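Local coordinates for protein N-acetylmuramoyl-L-alanine amidase xlyA (Bacillus subtilis, PDB 3HMB) that hydrolyses the amide link between N-acetylmuramoyl residues and L-amino acids in cell-wall glycopeptides, the construct here being the zinc-dependent catalytic domain of a longer autolysin, at residues N6-F11 / E67-L72; V31-N36 / E140-L145; T56-F61 / N77-G82; I93-C98 / W114-L119. The protein carries 5 engineered substitutions. All coordinates share one frame; numbering follows the deposited sequence.

Interaction 1 (N6-F11 / E67-L72). Engineered in segment 6-11: Lys10 (natural residue Asp).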
# COMPACT_ATOMS: atom_id res chain seq x y z
N ASN A 6 4.82 11.30 -9.11
CA ASN A 6 3.66 11.23 -10.00
C ASN A 6 2.77 10.06 -9.62
O ASN A 6 3.24 8.92 -9.55
CB ASN A 6 4.10 11.09 -11.45
CG ASN A 6 2.92 11.17 -12.42
OD1 ASN A 6 2.97 10.62 -13.52
ND2 ASN A 6 1.86 11.87 -12.01
N ILE A 7 1.50 10.34 -9.38
CA ILE A 7 0.55 9.30 -9.01
C ILE A 7 -0.45 8.98 -10.12
O ILE A 7 -1.33 9.77 -10.43
CB ILE A 7 -0.24 9.70 -7.76
CG1 ILE A 7 0.72 9.87 -6.58
CG2 ILE A 7 -1.29 8.65 -7.44
CD1 ILE A 7 0.08 10.41 -5.34
N ILE A 8 -0.30 7.80 -10.71
CA ILE A 8 -1.19 7.39 -11.79
C ILE A 8 -2.39 6.63 -11.24
O ILE A 8 -2.25 5.65 -10.51
CB ILE A 8 -0.44 6.49 -12.82
CG1 ILE A 8 0.63 7.30 -13.55
CG2 ILE A 8 -1.41 5.97 -13.86
CD1 ILE A 8 1.93 7.40 -12.83
N GLN A 9 -3.59 7.09 -11.59
CA GLN A 9 -4.77 6.39 -11.12
C GLN A 9 -5.26 5.34 -12.11
O GLN A 9 -5.42 5.62 -13.29
CB GLN A 9 -5.88 7.38 -10.80
CG GLN A 9 -5.55 8.23 -9.59
CD GLN A 9 -6.66 9.18 -9.24
OE1 GLN A 9 -7.06 9.99 -10.07
NE2 GLN A 9 -7.16 9.10 -8.02
N LYS A 10 -5.45 4.12 -11.62
CA LYS A 10 -5.95 3.01 -12.43
C LYS A 10 -6.84 2.16 -11.52
O LYS A 10 -6.46 1.06 -11.12
CB LYS A 10 -4.79 2.16 -12.98
CG LYS A 10 -4.05 2.78 -14.17
CD LYS A 10 -5.00 3.06 -15.34
CE LYS A 10 -4.36 3.98 -16.41
NZ LYS A 10 -3.18 3.38 -17.12
N PHE A 11 -8.01 2.70 -11.20
CA PHE A 11 -8.94 2.02 -10.31
C PHE A 11 -9.42 0.67 -10.82
O PHE A 11 -9.71 0.49 -12.01
CB PHE A 11 -10.15 2.91 -10.02
CG PHE A 11 -9.84 4.10 -9.12
CD1 PHE A 11 -10.84 5.00 -8.78
CD2 PHE A 11 -8.55 4.30 -8.62
CE1 PHE A 11 -10.58 6.09 -7.94
CE2 PHE A 11 -8.27 5.39 -7.78
CZ PHE A 11 -9.28 6.29 -7.44
N GLU A 67 7.47 5.71 -9.79
CA GLU A 67 6.20 6.41 -9.62
C GLU A 67 5.20 5.67 -8.72
O GLU A 67 5.52 4.64 -8.11
CB GLU A 67 5.57 6.64 -10.98
CG GLU A 67 4.96 5.38 -11.55
CD GLU A 67 5.26 5.18 -13.01
OE1 GLU A 67 5.39 6.19 -13.74
OE2 GLU A 67 5.33 4.00 -13.42
N ILE A 68 3.98 6.17 -8.66
CA ILE A 68 2.96 5.59 -7.81
C ILE A 68 1.62 5.32 -8.49
O ILE A 68 1.12 6.16 -9.25
CB ILE A 68 2.71 6.51 -6.59
CG1 ILE A 68 4.01 6.74 -5.83
CG2 ILE A 68 1.65 5.91 -5.69
CD1 ILE A 68 3.94 7.85 -4.84
N TYR A 69 1.04 4.16 -8.22
CA TYR A 69 -0.26 3.82 -8.79
C TYR A 69 -1.36 3.65 -7.75
O TYR A 69 -1.17 2.98 -6.74
CB TYR A 69 -0.20 2.52 -9.59
CG TYR A 69 0.19 2.73 -11.02
CD1 TYR A 69 1.51 3.05 -11.35
CD2 TYR A 69 -0.75 2.61 -12.04
CE1 TYR A 69 1.88 3.25 -12.67
CE2 TYR A 69 -0.39 2.80 -13.36
CZ TYR A 69 0.93 3.12 -13.67
OH TYR A 69 1.31 3.29 -14.98
N GLN A 70 -2.51 4.25 -8.03
CA GLN A 70 -3.66 4.14 -7.13
C GLN A 70 -4.68 3.17 -7.74
O GLN A 70 -5.16 3.38 -8.85
CB GLN A 70 -4.32 5.50 -6.92
CG GLN A 70 -5.39 5.45 -5.85
CD GLN A 70 -5.95 6.81 -5.55
OE1 GLN A 70 -5.47 7.82 -6.06
NE2 GLN A 70 -6.98 6.86 -4.70
N HIS A 71 -5.02 2.12 -7.00
CA HIS A 71 -5.96 1.10 -7.48
C HIS A 71 -7.36 1.22 -6.91
O HIS A 71 -8.30 0.62 -7.43
CB HIS A 71 -5.41 -0.28 -7.13
CG HIS A 71 -3.93 -0.39 -7.26
ND1 HIS A 71 -3.29 -0.42 -8.48
CD2 HIS A 71 -2.96 -0.44 -6.32
CE1 HIS A 71 -1.98 -0.47 -8.28
NE2 HIS A 71 -1.76 -0.48 -6.98
N LEU A 72 -7.49 2.00 -5.84
CA LEU A 72 -8.76 2.14 -5.14
C LEU A 72 -8.98 3.53 -4.58
O LEU A 72 -8.04 4.16 -4.09
CB LEU A 72 -8.78 1.14 -3.97
CG LEU A 72 -9.66 -0.10 -3.97
CD1 LEU A 72 -9.92 -0.64 -5.37
CD2 LEU A 72 -8.98 -1.13 -3.10
O HOH W 1 5.56 9.07 -13.76
O HOH W 2 -5.11 -1.16 -10.38

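Interaction 2 (V31-N36 / E140-L145). With ZN (zinc ion), chain D.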
# COMPACT_ATOMS: atom_id res chain seq x y z
N VAL A 31 1.54 -0.37 5.82
CA VAL A 31 2.67 -0.50 4.91
C VAL A 31 2.96 -1.98 4.59
O VAL A 31 2.99 -2.82 5.49
CB VAL A 31 3.91 0.19 5.51
CG1 VAL A 31 5.13 -0.07 4.66
CG2 VAL A 31 3.64 1.69 5.62
N HIS A 32 3.15 -2.28 3.31
CA HIS A 32 3.42 -3.63 2.81
C HIS A 32 4.66 -3.69 1.90
O HIS A 32 5.17 -2.66 1.44
CB HIS A 32 2.25 -4.11 1.94
CG HIS A 32 0.94 -4.24 2.65
ND1 HIS A 32 0.57 -5.41 3.28
CD2 HIS A 32 -0.12 -3.41 2.73
CE1 HIS A 32 -0.68 -5.29 3.71
NE2 HIS A 32 -1.12 -4.08 3.39
N ASN A 33 5.12 -4.91 1.63
CA ASN A 33 6.23 -5.16 0.72
C ASN A 33 5.77 -6.29 -0.18
O ASN A 33 5.51 -7.39 0.29
CB ASN A 33 7.50 -5.57 1.48
CG ASN A 33 8.29 -4.37 1.97
OD1 ASN A 33 8.07 -3.25 1.50
ND2 ASN A 33 9.22 -4.59 2.90
N THR A 34 5.66 -6.01 -1.48
CA THR A 34 5.18 -7.02 -2.42
C THR A 34 5.85 -8.38 -2.27
O THR A 34 5.21 -9.41 -2.51
CB THR A 34 5.38 -6.58 -3.86
OG1 THR A 34 6.78 -6.47 -4.12
CG2 THR A 34 4.71 -5.24 -4.10
N ALA A 35 7.12 -8.38 -1.85
CA ALA A 35 7.91 -9.60 -1.68
C ALA A 35 8.09 -10.30 -3.04
O ALA A 35 8.36 -11.50 -3.11
CB ALA A 35 7.24 -10.53 -0.71
N ASN A 36 7.94 -9.52 -4.11
CA ASN A 36 8.07 -10.02 -5.48
C ASN A 36 9.31 -9.40 -6.09
O ASN A 36 9.30 -8.22 -6.45
CB ASN A 36 6.87 -9.61 -6.31
CG ASN A 36 6.83 -10.31 -7.65
OD1 ASN A 36 7.85 -10.73 -8.19
ND2 ASN A 36 5.63 -10.45 -8.19
N GLU A 140 5.10 -11.54 8.61
CA GLU A 140 6.35 -10.80 8.43
C GLU A 140 6.30 -9.86 7.22
O GLU A 140 6.90 -10.13 6.18
CB GLU A 140 7.53 -11.76 8.26
CG GLU A 140 8.08 -12.32 9.57
CD GLU A 140 8.60 -11.22 10.49
OE1 GLU A 140 7.78 -10.43 11.00
OE2 GLU A 140 9.84 -11.14 10.69
N CYS A 141 5.60 -8.74 7.38
CA CYS A 141 5.44 -7.75 6.31
C CYS A 141 5.30 -6.33 6.90
O CYS A 141 4.56 -6.14 7.85
CB CYS A 141 4.19 -8.12 5.51
SG CYS A 141 3.80 -7.06 4.10
N PRO A 142 6.05 -5.33 6.37
CA PRO A 142 7.01 -5.32 5.26
C PRO A 142 8.33 -5.97 5.69
O PRO A 142 9.01 -5.48 6.59
CB PRO A 142 7.17 -3.83 4.95
CG PRO A 142 7.01 -3.20 6.29
CD PRO A 142 5.85 -3.96 6.89
N ARG A 143 8.70 -7.06 5.02
CA ARG A 143 9.91 -7.79 5.37
C ARG A 143 11.22 -7.00 5.38
O ARG A 143 11.99 -7.12 6.33
CB ARG A 143 10.07 -9.00 4.45
CG ARG A 143 10.15 -8.67 2.99
CD ARG A 143 10.51 -9.91 2.19
NE ARG A 143 10.73 -9.62 0.78
CZ ARG A 143 11.01 -10.54 -0.14
NH1 ARG A 143 11.11 -11.81 0.21
NH2 ARG A 143 11.20 -10.19 -1.41
N LYS A 144 11.47 -6.21 4.35
CA LYS A 144 12.71 -5.45 4.29
C LYS A 144 12.68 -4.19 5.13
O LYS A 144 13.68 -3.50 5.24
CB LYS A 144 13.03 -5.08 2.84
CG LYS A 144 13.24 -6.28 1.93
CD LYS A 144 13.24 -5.88 0.46
CE LYS A 144 14.54 -5.21 0.04
NZ LYS A 144 15.69 -6.16 -0.02
N LEU A 145 11.53 -3.89 5.71
CA LEU A 145 11.37 -2.69 6.52
C LEU A 145 11.21 -2.96 8.02
O LEU A 145 11.54 -2.11 8.83
CB LEU A 145 10.17 -1.89 6.02
CG LEU A 145 10.42 -0.59 5.25
CD1 LEU A 145 11.37 -0.86 4.12
CD2 LEU A 145 9.10 -0.01 4.74
ZN ZN D . 1.50 -7.30 3.51

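Interaction 3 (T56-F61 / N77-G82)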
# COMPACT_ATOMS: atom_id res chain seq x y z
N THR A 56 -7.78 -11.74 -6.04
CA THR A 56 -8.55 -11.70 -4.82
C THR A 56 -8.16 -10.65 -3.79
O THR A 56 -9.00 -10.25 -2.97
CB THR A 56 -8.55 -13.09 -4.16
OG1 THR A 56 -7.22 -13.62 -4.16
CG2 THR A 56 -9.47 -14.03 -4.92
N THR A 57 -6.92 -10.18 -3.81
CA THR A 57 -6.52 -9.15 -2.85
C THR A 57 -6.58 -7.80 -3.52
O THR A 57 -6.78 -7.71 -4.73
CB THR A 57 -5.08 -9.38 -2.35
OG1 THR A 57 -4.17 -9.29 -3.45
CG2 THR A 57 -4.96 -10.74 -1.69
N SER A 58 -6.41 -6.74 -2.74
CA SER A 58 -6.43 -5.39 -3.30
C SER A 58 -5.99 -4.36 -2.26
O SER A 58 -6.22 -4.55 -1.06
CB SER A 58 -7.82 -5.05 -3.85
OG SER A 58 -8.83 -5.12 -2.85
N TRP A 59 -5.35 -3.29 -2.72
CA TRP A 59 -4.89 -2.20 -1.85
C TRP A 59 -5.00 -0.89 -2.62
O TRP A 59 -5.30 -0.88 -3.81
CB TRP A 59 -3.45 -2.43 -1.37
CG TRP A 59 -2.50 -2.82 -2.44
CD1 TRP A 59 -1.68 -1.99 -3.15
CD2 TRP A 59 -2.30 -4.14 -2.97
NE1 TRP A 59 -0.98 -2.72 -4.09
CE2 TRP A 59 -1.34 -4.04 -3.99
CE3 TRP A 59 -2.84 -5.39 -2.66
CZ2 TRP A 59 -0.91 -5.15 -4.72
CZ3 TRP A 59 -2.42 -6.49 -3.39
CH2 TRP A 59 -1.46 -6.36 -4.40
N HIS A 60 -4.75 0.22 -1.93
CA HIS A 60 -4.89 1.55 -2.53
C HIS A 60 -3.71 2.07 -3.35
O HIS A 60 -3.89 2.62 -4.44
CB HIS A 60 -5.23 2.54 -1.42
CG HIS A 60 -6.32 2.06 -0.51
ND1 HIS A 60 -7.65 2.37 -0.71
CD2 HIS A 60 -6.29 1.19 0.53
CE1 HIS A 60 -8.39 1.71 0.16
NE2 HIS A 60 -7.59 0.99 0.93
N PHE A 61 -2.49 1.89 -2.84
CA PHE A 61 -1.32 2.39 -3.54
C PHE A 61 -0.19 1.39 -3.68
O PHE A 61 0.03 0.55 -2.80
CB PHE A 61 -0.77 3.62 -2.82
CG PHE A 61 -1.68 4.81 -2.82
CD1 PHE A 61 -1.84 5.58 -3.98
CD2 PHE A 61 -2.32 5.21 -1.65
CE1 PHE A 61 -2.64 6.74 -3.97
CE2 PHE A 61 -3.12 6.37 -1.61
CZ PHE A 61 -3.28 7.14 -2.77
N ASN A 77 -12.57 0.29 0.93
CA ASN A 77 -11.57 -0.57 1.55
C ASN A 77 -11.00 -1.54 0.53
O ASN A 77 -11.45 -1.60 -0.62
CB ASN A 77 -12.22 -1.39 2.67
CG ASN A 77 -13.15 -2.47 2.13
OD1 ASN A 77 -14.18 -2.17 1.52
ND2 ASN A 77 -12.78 -3.73 2.33
N GLY A 78 -10.02 -2.30 0.98
CA GLY A 78 -9.38 -3.29 0.14
C GLY A 78 -9.10 -4.48 1.03
O GLY A 78 -9.38 -4.44 2.24
N TRP A 79 -8.55 -5.54 0.46
CA TRP A 79 -8.22 -6.74 1.22
C TRP A 79 -6.71 -6.89 1.19
O TRP A 79 -6.14 -7.24 0.15
CB TRP A 79 -8.89 -7.95 0.57
CG TRP A 79 -10.40 -7.83 0.49
CD1 TRP A 79 -11.17 -7.94 -0.64
CD2 TRP A 79 -11.30 -7.61 1.57
NE1 TRP A 79 -12.50 -7.81 -0.32
CE2 TRP A 79 -12.61 -7.61 1.03
CE3 TRP A 79 -11.14 -7.42 2.95
CZ2 TRP A 79 -13.75 -7.42 1.83
CZ3 TRP A 79 -12.27 -7.24 3.74
CH2 TRP A 79 -13.56 -7.24 3.17
N HIS A 80 -6.07 -6.66 2.32
CA HIS A 80 -4.61 -6.72 2.36
C HIS A 80 -4.01 -6.95 3.74
O HIS A 80 -2.90 -7.49 3.85
CB HIS A 80 -4.07 -5.41 1.78
CG HIS A 80 -4.57 -4.19 2.49
ND1 HIS A 80 -3.89 -3.61 3.54
CD2 HIS A 80 -5.71 -3.48 2.34
CE1 HIS A 80 -4.60 -2.59 4.01
NE2 HIS A 80 -5.71 -2.50 3.30
N ALA A 81 -4.72 -6.54 4.79
CA ALA A 81 -4.24 -6.69 6.16
C ALA A 81 -4.50 -8.08 6.73
O ALA A 81 -4.10 -8.39 7.86
CB ALA A 81 -4.88 -5.63 7.05
N GLY A 82 -5.17 -8.90 5.94
CA GLY A 82 -5.49 -10.26 6.35
C GLY A 82 -6.10 -10.36 7.73
O GLY A 82 -5.79 -11.29 8.48
O HOH W 3 -8.30 -1.17 3.22

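Interaction 4 (I93-C98 / W114-L119)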
# COMPACT_ATOMS: atom_id res chain seq x y z
N ILE A 93 -5.50 2.74 4.89
CA ILE A 93 -5.02 2.89 3.53
C ILE A 93 -3.85 1.94 3.30
O ILE A 93 -2.82 2.05 3.97
CB ILE A 93 -4.57 4.32 3.28
CG1 ILE A 93 -5.78 5.25 3.40
CG2 ILE A 93 -3.91 4.43 1.92
CD1 ILE A 93 -5.44 6.70 3.20
N GLY A 94 -4.02 1.01 2.36
CA GLY A 94 -2.97 0.05 2.07
C GLY A 94 -1.97 0.51 1.02
O GLY A 94 -2.35 0.91 -0.08
N ILE A 95 -0.69 0.44 1.36
CA ILE A 95 0.38 0.84 0.45
C ILE A 95 1.37 -0.30 0.28
O ILE A 95 1.81 -0.91 1.25
CB ILE A 95 1.13 2.05 1.00
CG1 ILE A 95 0.15 3.20 1.22
CG2 ILE A 95 2.23 2.44 0.04
CD1 ILE A 95 0.78 4.42 1.83
N GLU A 96 1.71 -0.59 -0.98
CA GLU A 96 2.65 -1.65 -1.30
C GLU A 96 3.92 -1.08 -1.91
O GLU A 96 3.85 -0.22 -2.79
CB GLU A 96 2.01 -2.64 -2.28
CG GLU A 96 1.01 -3.60 -1.67
CD GLU A 96 1.63 -4.95 -1.30
OE1 GLU A 96 2.71 -4.98 -0.65
OE2 GLU A 96 1.04 -6.00 -1.66
N ILE A 97 5.08 -1.54 -1.43
CA ILE A 97 6.36 -1.09 -1.96
C ILE A 97 7.00 -2.22 -2.76
O ILE A 97 7.27 -3.30 -2.23
CB ILE A 97 7.32 -0.66 -0.83
CG1 ILE A 97 6.65 0.39 0.05
CG2 ILE A 97 8.55 -0.00 -1.42
CD1 ILE A 97 7.46 0.73 1.29
N CYS A 98 7.23 -1.97 -4.05
CA CYS A 98 7.80 -2.96 -4.94
C CYS A 98 9.24 -3.37 -4.64
O CYS A 98 10.03 -2.58 -4.12
CB CYS A 98 7.70 -2.48 -6.39
SG CYS A 98 6.04 -2.04 -6.92
N TRP A 114 7.22 9.75 1.06
CA TRP A 114 6.58 11.00 0.64
C TRP A 114 5.07 10.84 0.60
O TRP A 114 4.35 11.70 1.09
CB TRP A 114 7.06 11.44 -0.74
CG TRP A 114 6.28 12.61 -1.26
CD1 TRP A 114 6.45 13.92 -0.94
CD2 TRP A 114 5.16 12.56 -2.16
NE1 TRP A 114 5.52 14.70 -1.58
CE2 TRP A 114 4.71 13.89 -2.34
CE3 TRP A 114 4.50 11.52 -2.84
CZ2 TRP A 114 3.63 14.21 -3.17
CZ3 TRP A 114 3.43 11.84 -3.66
CH2 TRP A 114 3.00 13.18 -3.82
N LEU A 115 4.60 9.73 0.03
CA LEU A 115 3.17 9.46 -0.08
C LEU A 115 2.47 9.39 1.27
O LEU A 115 1.37 9.94 1.44
CB LEU A 115 2.95 8.14 -0.81
CG LEU A 115 1.51 7.70 -0.97
CD1 LEU A 115 0.71 8.74 -1.75
CD2 LEU A 115 1.49 6.37 -1.68
N ILE A 116 3.09 8.70 2.21
CA ILE A 116 2.54 8.55 3.55
C ILE A 116 2.44 9.91 4.24
O ILE A 116 1.45 10.20 4.91
CB ILE A 116 3.41 7.61 4.42
CG1 ILE A 116 3.29 6.17 3.91
CG2 ILE A 116 2.97 7.70 5.86
CD1 ILE A 116 4.16 5.19 4.66
N LYS A 117 3.46 10.74 4.07
CA LYS A 117 3.48 12.06 4.68
C LYS A 117 2.30 12.87 4.14
O LYS A 117 1.57 13.50 4.91
CB LYS A 117 4.81 12.77 4.36
CG LYS A 117 4.91 14.22 4.84
CD LYS A 117 6.22 14.88 4.43
CE LYS A 117 6.29 15.16 2.92
NZ LYS A 117 7.53 15.88 2.45
N THR A 118 2.11 12.85 2.83
CA THR A 118 1.02 13.60 2.21
C THR A 118 -0.33 13.05 2.62
O THR A 118 -1.29 13.80 2.82
CB THR A 118 1.13 13.53 0.70
OG1 THR A 118 2.37 14.10 0.28
CG2 THR A 118 -0.02 14.27 0.06
N LEU A 119 -0.40 11.72 2.72
CA LEU A 119 -1.63 11.04 3.10
C LEU A 119 -2.01 11.41 4.54
O LEU A 119 -3.19 11.61 4.84
CB LEU A 119 -1.44 9.53 2.95
CG LEU A 119 -2.18 8.75 1.84
CD1 LEU A 119 -2.44 9.59 0.60
CD2 LEU A 119 -1.34 7.52 1.49

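Interaction 1 (N6-F11 / E67-L72)
Ile8 and Tyr69 meet at the middle of this pairing, where the isoleucine CB stands over the centre of the phenol ring, 3.7 Å from its centroid, in a CH-pi contact. From that CB the two branches part. CG1 lies anti to the carbonyl carbon (chi1 -67°), which puts CG2 anti to the backbone N and beside CE2 of Tyr69, and CD1 reaches the carboxylate end of Glu67. The engineered Lys10 lays its CG near the plane of the same ring, at its edge, and helix 43-50 also packs on Tyr69 through its alanines.

Beneath these side chains the backbones run parallel in register, Ile7 beside Ile68 and Gln9 beside Gln70. This is the edge of the mixed sheet of the Amidase_2 catalytic domain: strand 7-9 is outermost in this chain and pairs with 68-70. Four backbone hydrogen bonds join them, among them Ile8 N to Ile68 O and Gln70 N to Ile8 O (2.9 Å).

On the other face, Ile7 and Ile68 lie side by side toward helix 105-122. Farther along, Gln9 NE2 donates to Gln70 OE1 at 2.9 Å, coming from above the carbonyl plane rather than along a lone pair. The amide of Gln70 is fixed at its other end too, since its NE2 donates to Leu72 O (3.0 Å). Phe11 flanks that side chain, its CE2 3.5 Å from Gln70 CG and its ring turned 65° from the amide. At the end of the pairing, a water bridges Lys10 O and His71 ND1, while His71 NE2 bonds to Thr62.

Interaction 2 (V31-N36 / E140-L145)
With CG turned anti to its carbonyl carbon (chi1 -64°), His32 leans its ring off strand 28-33, and Cys141 swings SG anti to its backbone N (chi1 -179°); the two torsions bring both side chains to one zinc ion. His32 binds it through ND1 at 2.1 Å and Cys141 through SG at 2.4 Å, with His133 as the third protein ligand. The sulfur lies at the edge of the imidazole, near its plane. It also accepts a hydrogen bond from the backbone (Asn33 N to Cys141 SG 3.5 Å), which probably helps to hold the sulfur. On the far side of the His32 ring, NE2 is tied to His80.

Pro142, after a cis peptide bond, turns the chain from the ligand cysteine into the short helix 143-146. Its CB packs against the Asn33 side chain, and Pro142 CG meets Val31 CG1 at 4.0 Å; Leu145 CD2 reaches that same valine methyl. Toward the surface, the extended Arg143 lays one guanidinium face over Ala35 CA, while its NH2 makes a salt bridge to Glu99.

A thiolate bound to zinc and approached by an N-H would probably have its negative charge partly offset. If the histidines bind as neutral imidazoles and the cysteine as thiolate, as is usual at zinc, the site would keep net positive character, consistent with a zinc amidase that polarises a substrate carbonyl or water.

Interaction 3 (T56-F61 / N77-G82)
Ser58 meets Trp79 through two bonds that run in opposite directions. The backbone N of Ser58 donates to Trp79 O at 2.9 Å, nearly straight at the hydrogen (174°), and Trp79 N returns a weak bond to Ser58 OG at 3.3 Å. The hydroxyl sits between the backbone N and carbonyl carbon of its own residue (chi1 59°), which turns it toward Trp79 N and toward Gly78, whose CA lies 3.5 Å from Ser58 OG. Ser58 O lies near the ring plane of His80, at its edge, 3.6 Å from His80 CD2.

One step outward, a water is held by three groups: Gly78 N donates to it at 3.0 Å, and His60 NE2 and His80 NE2 each hydrogen-bond to it within their ring planes. Beyond this shell, Asn18 engages both Ser58 OG and Thr57 O, Asn89 takes the backbone N of His80, and Trp59 NE1 bonds to Thr62.

His80 ND1 in turn holds His32, a zinc ligand. The packing of these two irregular loops probably helps to position His80, a second-shell residue of the zinc site in this Amidase_2 domain.

Interaction 4 (I93-C98 / W114-L119)
Ile95 sets its CD1 among Leu115, Ile116 and Leu119 of helix 105-122. Ile95 CD1 lies 3.7 Å from Ile116 CG1, 3.8 Å from Leu119 CD2, where the two side chains meet tip to tip, and 4.1 Å from Leu115 CD2. CD1 gets there because the side chain is stretched, with CG1 anti to the carbonyl carbon (chi1 -58°) and CD1 continuing the line (chi2 177°).

The packing thins away from this point. Two residues earlier on the strand, Ile93 meets Leu119 of the helix segment, with Ile93 CG2 4.0 Å from Leu119 CD2 and its CD1 against the leucine CG. Ile97, also on this face, turns to earlier residues of the same helix, Phe105, Ala108 and Ala112. Strand and helix axes stay 10.8 Å apart and run nearly antiparallel, at 167°, so the gap is bridged by branched side chains alone. On the outward side of the helix, Lys117 is exposed and Thr118 OG1 donates back to Trp114 O within the helix.

Strand 92-97 sits inside the mixed sheet, and Phe61 from the adjoining strand 61-63 packs on both Leu115 and Leu119. With aliphatic carbons alone meeting, the contact depends on shape and the exclusion of water, and it fixes the helix on the sheet without directional bonds.

The four contacts share one mixed sheet and the loops at its ends. Interaction 1 forms its outer edge, interaction 4 fastens helix 105-122 to an inner strand, and interaction 2 joins the neighbouring strand 28-33 to the zinc site; interaction 3 lies beside that site. The centres of interactions 1 and 4 are about 11 Å apart, those of 1 and 2 about 19 Å, on opposite sides of the chain's centre. Along the chain, interactions 3 and 4 follow one another inside the loop closed by interaction 2. His32 of interaction 2 is probably hydrogen-bonded to residues of both, so one zinc ligand is joined to the sheet and to the loop pair.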